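Local coordinates for OBCA, Oxalate Biosynthetic Component A (Burkholderia glumae, PDB 4NNC), which is a bacterial enzyme that joins an N-terminal domain to a domain of TIM-barrel type, and binds the ligand 2KQ in this model, at residues A128-L133 with P161-A166; L478-A483 with R490-T495. All coordinates share one frame; numbering follows the deposited sequence.

Contact 1 (A128-L133 with P161-A166); sequences ARRIVL and PALIEA. With 2KQ ((3S)-3-[2-[3-[[(2R)-4-[[[(2R,3S,4R,5R)-5-(6-aminopurin-9-yl)-4-oxidanyl-3-phosphonooxy-oxolan-2-yl]methoxy-oxidanyl-phosphoryl]oxy-oxidanyl-phosphoryl]oxy-3,3-dimethyl-2-oxidanyl-butanoyl]amino]propanoylamino]ethylsulfanyl]-3-oxidanyl-butanoic acid), chain D.
Arg130 lays its guanidinium across the branched end of Leu163. The methyl CD1 of Leu163 rests on one face of that flat group, off-centre toward its rim, 3.6 Å from Arg130 NE. The two side chains run antiparallel alongside one another. Leucine turns its CG anti to the backbone N (chi1 -167°), and this brings its end closer to the other helix than its CB alone would suggest. Arginine suits the site because its long aliphatic part and broad cationic end can cover an apolar residue while the arginine itself stays exposed to solvent. The small side chain of Ala166 leaves room for the guanidinium, its CB lying 4.1 Å from Arg130 NH1. Deeper in, Ile131 CG1 meets the same leucine methyl, Leu163 CD1, at 4.3 Å. No hydrogen bond crosses, and with the axes 11.1 Å apart and their directions 137° from one another, chiefly Arg130 and Leu163 bridge the gap. From another side of helix 125-137, Leu133 CD1 comes to 3.3 Å from 2KQ O29, and Arg129 CD to 3.2 Å from 2KQ C25, the Arg129 guanidinium being fixed by a salt bridge to Glu414 and a hydrogen bond to Gly487 O. Ile131 also packs on Leu120 of helix 117-121, Leu163 and Ala166 on Leu127, and Val132 against strand 489-491, so helix 125-137 stands between helix 161-170 and the hairpin.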
loop_
_atom_site.group_PDB
_atom_site.type_symbol
_atom_site.label_atom_id
_atom_site.label_comp_id
_atom_site.label_asym_id
_atom_site.label_seq_id
_atom_site.Cartn_x
_atom_site.Cartn_y
_atom_site.Cartn_z
ATOM N N ALA A 128 -8.551 19.349 8.885
ATOM C CA ALA A 128 -9.292 18.256 9.503
ATOM C C ALA A 128 -8.772 16.914 8.978
ATOM O O ALA A 128 -8.526 15.985 9.750
ATOM C CB ALA A 128 -10.792 18.399 9.245
ATOM N N ARG A 129 -8.586 16.825 7.666
ATOM C CA ARG A 129 -8.075 15.600 7.062
ATOM C C ARG A 129 -6.661 15.232 7.560
ATOM O O ARG A 129 -6.397 14.056 7.860
ATOM C CB ARG A 129 -8.111 15.703 5.535
ATOM C CG ARG A 129 -8.164 14.350 4.850
ATOM C CD ARG A 129 -8.352 14.489 3.356
ATOM N NE ARG A 129 -9.612 15.127 3.001
ATOM C CZ ARG A 129 -9.703 16.219 2.248
ATOM N NH1 ARG A 129 -8.598 16.781 1.770
ATOM N NH2 ARG A 129 -10.894 16.744 1.971
ATOM N N ARG A 130 -5.762 16.221 7.659
ATOM C CA ARG A 130 -4.420 15.957 8.190
ATOM C C ARG A 130 -4.507 15.360 9.594
ATOM O O ARG A 130 -3.815 14.384 9.898
ATOM C CB ARG A 130 -3.560 17.229 8.238
ATOM C CG ARG A 130 -3.198 17.829 6.877
ATOM C CD ARG A 130 -2.494 19.194 7.006
ATOM N NE ARG A 130 -1.204 19.106 7.696
ATOM C CZ ARG A 130 -0.450 20.157 8.024
ATOM N NH1 ARG A 130 -0.847 21.395 7.730
ATOM N NH2 ARG A 130 0.708 19.973 8.649
ATOM N N ILE A 131 -5.365 15.942 10.439
ATOM C CA ILE A 131 -5.505 15.501 11.832
ATOM C C ILE A 131 -6.110 14.108 11.935
ATOM O O ILE A 131 -5.584 13.255 12.652
ATOM C CB ILE A 131 -6.359 16.480 12.655
ATOM C CG1 ILE A 131 -5.614 17.814 12.796
ATOM C CG2 ILE A 131 -6.739 15.863 14.026
ATOM C CD1 ILE A 131 -6.345 18.824 13.658
ATOM N N VAL A 132 -7.199 13.884 11.205
ATOM C CA VAL A 132 -7.833 12.568 11.139
ATOM C C VAL A 132 -6.871 11.490 10.639
ATOM O O VAL A 132 -6.816 10.393 11.206
ATOM C CB VAL A 132 -9.081 12.598 10.248
ATOM C CG1 VAL A 132 -9.633 11.188 10.041
ATOM C CG2 VAL A 132 -10.151 13.492 10.873
ATOM N N LEU A 133 -6.114 11.801 9.584
ATOM C CA LEU A 133 -5.165 10.830 9.019
ATOM C C LEU A 133 -4.034 10.559 9.999
ATOM O O LEU A 133 -3.591 9.420 10.148
ATOM C CB LEU A 133 -4.595 11.325 7.684
ATOM C CG LEU A 133 -5.513 11.150 6.470
ATOM C CD1 LEU A 133 -4.995 11.933 5.264
ATOM C CD2 LEU A 133 -5.648 9.684 6.119
ATOM N N PRO A 161 5.028 20.469 15.239
ATOM C CA PRO A 161 4.860 21.925 15.365
ATOM C C PRO A 161 4.079 22.532 14.206
ATOM O O PRO A 161 3.304 23.460 14.424
ATOM C CB PRO A 161 6.303 22.451 15.334
ATOM C CG PRO A 161 7.120 21.339 15.892
ATOM C CD PRO A 161 6.439 20.063 15.407
ATOM N N ALA A 162 4.284 22.015 12.999
ATOM C CA ALA A 162 3.629 22.537 11.797
ATOM C C ALA A 162 2.131 22.280 11.815
ATOM O O ALA A 162 1.345 23.087 11.312
ATOM C CB ALA A 162 4.250 21.927 10.553
ATOM N N LEU A 163 1.735 21.136 12.369
ATOM C CA LEU A 163 0.321 20.818 12.481
ATOM C C LEU A 163 -0.307 21.711 13.551
ATOM O O LEU A 163 -1.363 22.294 13.328
ATOM C CB LEU A 163 0.128 19.337 12.799
ATOM C CG LEU A 163 -1.280 18.774 12.638
ATOM C CD1 LEU A 163 -1.798 19.092 11.254
ATOM C CD2 LEU A 163 -1.281 17.271 12.868
ATOM N N ILE A 164 0.365 21.840 14.696
ATOM C CA ILE A 164 -0.123 22.666 15.799
ATOM C C ILE A 164 -0.227 24.150 15.429
ATOM O O ILE A 164 -1.210 24.818 15.775
ATOM C CB ILE A 164 0.767 22.516 17.047
ATOM C CG1 ILE A 164 0.673 21.090 17.608
ATOM C CG2 ILE A 164 0.394 23.548 18.104
ATOM C CD1 ILE A 164 -0.743 20.614 17.872
ATOM N N GLU A 165 0.785 24.661 14.729
ATOM C CA GLU A 165 0.748 26.025 14.216
ATOM C C GLU A 165 -0.466 26.225 13.305
ATOM O O GLU A 165 -1.136 27.262 13.362
ATOM C CB GLU A 165 2.042 26.350 13.464
ATOM C CG GLU A 165 3.206 26.735 14.374
ATOM C CD GLU A 165 4.573 26.456 13.748
ATOM O OE1 GLU A 165 4.715 26.590 12.512
ATOM O OE2 GLU A 165 5.506 26.093 14.502
ATOM N N ALA A 166 -0.758 25.223 12.483
ATOM C CA ALA A 166 -1.919 25.282 11.594
ATOM C C ALA A 166 -3.207 25.324 12.405
ATOM O O ALA A 166 -4.151 26.032 12.057
ATOM C CB ALA A 166 -1.924 24.101 10.632
HETATM C C01 2KQ D . 3.165 4.107 -0.183
HETATM C C02 2KQ D . 1.648 4.191 -0.414
HETATM C C03 2KQ D . 0.999 2.721 -0.339
HETATM C C04 2KQ D . 1.053 5.111 0.661
HETATM O O05 2KQ D . -0.336 5.204 0.440
HETATM P P06 2KQ D . -1.149 6.483 0.931
HETATM O O07 2KQ D . -2.607 6.091 1.101
HETATM O O08 2KQ D . -0.621 6.978 2.267
HETATM O O09 2KQ D . -1.033 7.605 -0.191
HETATM P P10 2KQ D . 0.085 8.749 -0.329
HETATM O O11 2KQ D . 0.015 9.370 -1.697
HETATM O O12 2KQ D . 1.454 8.134 -0.159
HETATM O O13 2KQ D . -0.140 9.880 0.789
HETATM C C14 2KQ D . 0.813 10.947 0.924
HETATM C C15 2KQ D . 0.249 12.041 1.727
HETATM O O16 2KQ D . -1.115 12.401 1.265
HETATM C C17 2KQ D . -2.030 12.120 2.334
HETATM N N18 2KQ D . -3.184 11.509 1.770
HETATM C C19 2KQ D . -3.328 10.227 1.390
HETATM N N20 2KQ D . -4.570 10.050 0.885
HETATM C C21 2KQ D . -5.232 11.236 0.937
HETATM C C22 2KQ D . -6.522 11.666 0.568
HETATM N N23 2KQ D . -7.479 10.740 -0.024
HETATM N N24 2KQ D . -6.857 12.953 0.767
HETATM C C25 2KQ D . -5.966 13.824 1.303
HETATM N N26 2KQ D . -4.733 13.447 1.675
HETATM C C27 2KQ D . -4.352 12.155 1.494
HETATM C C28 2KQ D . -1.317 11.271 3.303
HETATM O O29 2KQ D . -1.744 11.529 4.641
HETATM C C30 2KQ D . 0.095 11.663 3.166
HETATM O O31 2KQ D . 0.364 12.803 4.010
HETATM P P32 2KQ D . 1.827 13.543 3.957
HETATM O O33 2KQ D . 2.059 14.209 2.593
HETATM O O34 2KQ D . 1.925 14.582 5.056
HETATM O O35 2KQ D . 2.891 12.500 4.179
HETATM C C36 2KQ D . 1.382 4.906 -1.779
HETATM O O37 2KQ D . 1.938 6.153 -1.732
HETATM C C38 2KQ D . 1.944 4.187 -3.017
HETATM O O39 2KQ D . 3.143 4.144 -3.271
HETATM N N40 2KQ D . 1.002 3.578 -3.944
HETATM C C41 2KQ D . 1.549 2.953 -5.102
HETATM C C42 2KQ D . 1.768 1.463 -4.863
HETATM C C43 2KQ D . 2.336 0.707 -6.086
HETATM O O44 2KQ D . 3.342 1.103 -6.678
HETATM N N45 2KQ D . 1.640 -0.467 -6.536
HETATM C C46 2KQ D . 2.183 -1.148 -7.673
HETATM C C47 2KQ D . 2.399 -2.610 -7.352
HETATM S S48 2KQ D . 2.734 -3.568 -8.823
HETATM C C49 2KQ D . 2.717 -5.300 -8.409
HETATM C C50 2KQ D . 1.522 -5.828 -9.006
HETATM O O51 2KQ D . 2.616 -5.493 -7.013
HETATM C C52 2KQ D . 3.911 -6.049 -9.080
HETATM C C53 2KQ D . 4.631 -7.106 -8.300
HETATM O O54 2KQ D . 4.316 -7.371 -7.102
HETATM O O55 2KQ D . 5.561 -7.736 -8.871
#

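Contact 2 (L478-A483 with R490-T495); sequences LTVNDA and RKARGT. With 2KQ ((3S)-3-[2-[3-[[(2R)-4-[[[(2R,3S,4R,5R)-5-(6-aminopurin-9-yl)-4-oxidanyl-3-phosphonooxy-oxolan-2-yl]methoxy-oxidanyl-phosphoryl]oxy-oxidanyl-phosphoryl]oxy-3,3-dimethyl-2-oxidanyl-butanoyl]amino]propanoylamino]ethylsulfanyl]-3-oxidanyl-butanoic acid), chain D.
Arg490 is oriented by Val480 of the opposing strand, over its guanidinium face, and by Asp482 just beyond that strand's end, at its edge. Val480 CG2 sits over the centre of the planar group, 3.6 Å from Arg490 CZ, an apolar methyl covering a flat cation. Asp482 OD2 instead uses its anti lone pair to take the Arg490 NE-H in a salt-bridged hydrogen bond of 2.8 Å, 13° out of the guanidinium plane, while the carboxylate stands 74° from that plane. A chi1 of 50° sets Arg490 CG between its backbone N and carbonyl carbon, from where the extended chain runs to both partners. The same carboxylate also pairs with Arg484, and Arg490 NH2 with Glu497, so each charge is shared. Beta-branched Val480 has a second methyl, CG1, for Ala492 CB at 3.7 Å, an approach the small alanine permits. Leu478 and Lys491 extend abreast toward 2KQ; Lys491 NZ is 3.8 Å from 2KQ O08, too long for a hydrogen bond, though its charge probably favours the phosphate. Leu478 N donates to 2KQ O07 at 2.9 Å. Val480 and Arg490 form the hydrogen-bonded pair of this antiparallel hairpin, Ala492 N adds a bond to Leu478 O, and a water bridges Leu478 O and Ala492 O. Helix 495-507 covers Val480 and Ala492 through Gln498, while helix 125-137 packs on Thr479 and Arg490 and strand 141-142 on Asp482 and Arg490.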
loop_
_atom_site.group_PDB
_atom_site.type_symbol
_atom_site.label_atom_id
_atom_site.label_comp_id
_atom_site.label_asym_id
_atom_site.label_seq_id
_atom_site.Cartn_x
_atom_site.Cartn_y
_atom_site.Cartn_z
ATOM N N LEU A 478 -3.574 3.373 1.616
ATOM C CA LEU A 478 -3.737 3.089 3.041
ATOM C C LEU A 478 -5.047 3.624 3.641
ATOM O O LEU A 478 -5.339 3.374 4.821
ATOM C CB LEU A 478 -2.548 3.670 3.817
ATOM C CG LEU A 478 -1.148 3.174 3.460
ATOM C CD1 LEU A 478 -0.130 3.970 4.258
ATOM C CD2 LEU A 478 -1.032 1.689 3.774
ATOM N N THR A 479 -5.820 4.357 2.834
ATOM C CA THR A 479 -7.001 5.089 3.306
ATOM C C THR A 479 -8.310 4.521 2.777
ATOM O O THR A 479 -8.307 3.701 1.874
ATOM C CB THR A 479 -6.967 6.549 2.832
ATOM O OG1 THR A 479 -7.096 6.580 1.409
ATOM C CG2 THR A 479 -5.657 7.230 3.231
ATOM N N VAL A 480 -9.422 4.963 3.368
ATOM C CA VAL A 480 -10.764 4.781 2.809
ATOM C C VAL A 480 -11.524 6.095 2.982
ATOM O O VAL A 480 -11.163 6.921 3.823
ATOM C CB VAL A 480 -11.581 3.661 3.519
ATOM C CG1 VAL A 480 -11.045 2.277 3.200
ATOM C CG2 VAL A 480 -11.608 3.889 5.037
ATOM N N ASN A 481 -12.571 6.296 2.188
ATOM C CA ASN A 481 -13.492 7.393 2.443
ATOM C C ASN A 481 -14.410 7.033 3.596
ATOM O O ASN A 481 -14.792 5.875 3.749
ATOM C CB ASN A 481 -14.320 7.711 1.203
ATOM C CG ASN A 481 -13.511 8.398 0.138
ATOM O OD1 ASN A 481 -12.664 9.236 0.439
ATOM N ND2 ASN A 481 -13.741 8.029 -1.107
ATOM N N ASP A 482 -14.743 8.026 4.412
ATOM C CA ASP A 482 -15.674 7.846 5.516
ATOM C C ASP A 482 -16.430 9.173 5.640
ATOM O O ASP A 482 -15.888 10.165 6.132
ATOM C CB ASP A 482 -14.910 7.515 6.808
ATOM C CG ASP A 482 -15.838 7.181 7.985
ATOM O OD1 ASP A 482 -16.988 7.665 8.014
ATOM O OD2 ASP A 482 -15.414 6.423 8.888
ATOM N N ALA A 483 -17.671 9.191 5.169
ATOM C CA ALA A 483 -18.471 10.412 5.151
ATOM C C ALA A 483 -18.811 10.942 6.554
ATOM O O ALA A 483 -19.093 12.135 6.715
ATOM C CB ALA A 483 -19.740 10.209 4.311
ATOM N N ARG A 490 -9.968 8.630 6.095
ATOM C CA ARG A 490 -9.217 8.077 7.241
ATOM C C ARG A 490 -8.404 6.849 6.850
ATOM O O ARG A 490 -8.619 6.283 5.776
ATOM C CB ARG A 490 -10.163 7.686 8.371
ATOM C CG ARG A 490 -11.324 6.832 7.900
ATOM C CD ARG A 490 -11.785 5.912 8.992
ATOM N NE ARG A 490 -12.954 5.146 8.591
ATOM C CZ ARG A 490 -12.941 3.838 8.373
ATOM N NH1 ARG A 490 -11.807 3.146 8.521
ATOM N NH2 ARG A 490 -14.056 3.217 8.017
ATOM N N LYS A 491 -7.486 6.429 7.721
ATOM C CA LYS A 491 -6.747 5.188 7.492
ATOM C C LYS A 491 -7.711 4.012 7.462
ATOM O O LYS A 491 -8.568 3.871 8.347
ATOM C CB LYS A 491 -5.673 4.936 8.570
ATOM C CG LYS A 491 -4.403 5.797 8.457
ATOM C CD LYS A 491 -3.650 5.580 7.143
ATOM C CE LYS A 491 -2.236 6.196 7.184
ATOM N NZ LYS A 491 -1.819 6.654 5.823
ATOM N N ALA A 492 -7.576 3.180 6.430
ATOM C CA ALA A 492 -8.322 1.930 6.331
ATOM C C ALA A 492 -7.998 1.051 7.533
ATOM O O ALA A 492 -6.866 1.068 8.026
ATOM C CB ALA A 492 -7.958 1.196 5.028
ATOM N N ARG A 493 -8.982 0.285 7.994
ATOM C CA ARG A 493 -8.766 -0.659 9.083
ATOM C C ARG A 493 -8.070 -1.933 8.587
ATOM O O ARG A 493 -7.613 -2.746 9.380
ATOM C CB ARG A 493 -10.092 -1.021 9.755
ATOM C CG ARG A 493 -10.751 0.128 10.519
ATOM C CD ARG A 493 -11.189 -0.331 11.903
ATOM N NE ARG A 493 -10.054 -0.378 12.830
ATOM C CZ ARG A 493 -10.113 -0.861 14.069
ATOM N NH1 ARG A 493 -11.250 -1.349 14.535
ATOM N NH2 ARG A 493 -9.035 -0.857 14.841
ATOM N N GLY A 494 -7.988 -2.090 7.267
ATOM C CA GLY A 494 -7.319 -3.229 6.667
ATOM C C GLY A 494 -7.680 -3.278 5.194
ATOM O O GLY A 494 -8.600 -2.578 4.755
ATOM N N THR A 495 -6.972 -4.106 4.431
ATOM C CA THR A 495 -7.329 -4.343 3.049
ATOM C C THR A 495 -8.758 -4.867 2.929
ATOM O O THR A 495 -9.462 -4.510 1.974
ATOM C CB THR A 495 -6.348 -5.317 2.373
ATOM O OG1 THR A 495 -5.060 -4.691 2.257
ATOM C CG2 THR A 495 -6.851 -5.716 0.983
HETATM C C01 2KQ D . 3.165 4.107 -0.183
HETATM C C02 2KQ D . 1.648 4.191 -0.414
HETATM C C03 2KQ D . 0.999 2.721 -0.339
HETATM C C04 2KQ D . 1.053 5.111 0.661
HETATM O O05 2KQ D . -0.336 5.204 0.440
HETATM P P06 2KQ D . -1.149 6.483 0.931
HETATM O O07 2KQ D . -2.607 6.091 1.101
HETATM O O08 2KQ D . -0.621 6.978 2.267
HETATM O O09 2KQ D . -1.033 7.605 -0.191
HETATM P P10 2KQ D . 0.085 8.749 -0.329
HETATM O O11 2KQ D . 0.015 9.370 -1.697
HETATM O O12 2KQ D . 1.454 8.134 -0.159
HETATM O O13 2KQ D . -0.140 9.880 0.789
HETATM C C14 2KQ D . 0.813 10.947 0.924
HETATM C C15 2KQ D . 0.249 12.041 1.727
HETATM O O16 2KQ D . -1.115 12.401 1.265
HETATM C C17 2KQ D . -2.030 12.120 2.334
HETATM N N18 2KQ D . -3.184 11.509 1.770
HETATM C C19 2KQ D . -3.328 10.227 1.390
HETATM N N20 2KQ D . -4.570 10.050 0.885
HETATM C C21 2KQ D . -5.232 11.236 0.937
HETATM C C22 2KQ D . -6.522 11.666 0.568
HETATM N N23 2KQ D . -7.479 10.740 -0.024
HETATM N N24 2KQ D . -6.857 12.953 0.767
HETATM C C25 2KQ D . -5.966 13.824 1.303
HETATM N N26 2KQ D . -4.733 13.447 1.675
HETATM C C27 2KQ D . -4.352 12.155 1.494
HETATM C C28 2KQ D . -1.317 11.271 3.303
HETATM O O29 2KQ D . -1.744 11.529 4.641
HETATM C C30 2KQ D . 0.095 11.663 3.166
HETATM O O31 2KQ D . 0.364 12.803 4.010
HETATM P P32 2KQ D . 1.827 13.543 3.957
HETATM O O33 2KQ D . 2.059 14.209 2.593
HETATM O O34 2KQ D . 1.925 14.582 5.056
HETATM O O35 2KQ D . 2.891 12.500 4.179
HETATM C C36 2KQ D . 1.382 4.906 -1.779
HETATM O O37 2KQ D . 1.938 6.153 -1.732
HETATM C C38 2KQ D . 1.944 4.187 -3.017
HETATM O O39 2KQ D . 3.143 4.144 -3.271
HETATM N N40 2KQ D . 1.002 3.578 -3.944
HETATM C C41 2KQ D . 1.549 2.953 -5.102
HETATM C C42 2KQ D . 1.768 1.463 -4.863
HETATM C C43 2KQ D . 2.336 0.707 -6.086
HETATM O O44 2KQ D . 3.342 1.103 -6.678
HETATM N N45 2KQ D . 1.640 -0.467 -6.536
HETATM C C46 2KQ D . 2.183 -1.148 -7.673
HETATM C C47 2KQ D . 2.399 -2.610 -7.352
HETATM S S48 2KQ D . 2.734 -3.568 -8.823
HETATM C C49 2KQ D . 2.717 -5.300 -8.409
HETATM C C50 2KQ D . 1.522 -5.828 -9.006
HETATM O O51 2KQ D . 2.616 -5.493 -7.013
HETATM C C52 2KQ D . 3.911 -6.049 -9.080
HETATM C C53 2KQ D . 4.631 -7.106 -8.300
HETATM O O54 2KQ D . 4.316 -7.371 -7.102
HETATM O O55 2KQ D . 5.561 -7.736 -8.871
HETATM O O HOH W 1 -4.319 1.776 6.882
#

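Contacts 1 and 2 have their centres 18 Å apart, yet they meet through helix 125-137, which takes part in contact 1 and leans on the hairpin of contact 2. Leu133 CD2 touches Thr479 CG2 at 3.8 Å, and Val132 CG1 lies 3.9 Å from Arg490 CB, both van der Waals packing; a hydrogen bond between Thr136 OG1 and Lys491 N also joins helix and hairpin. Both contacts border 2KQ from different parts: residues 128-133 approach its purine and ribose, whereas Leu478 and Lys491 approach its phosphates, and Thr479 CG2 lies near the purine. The far end of the ligand runs on toward the bound oxalate and cobalt, which lie about 13 Å from the side chain of Leu478.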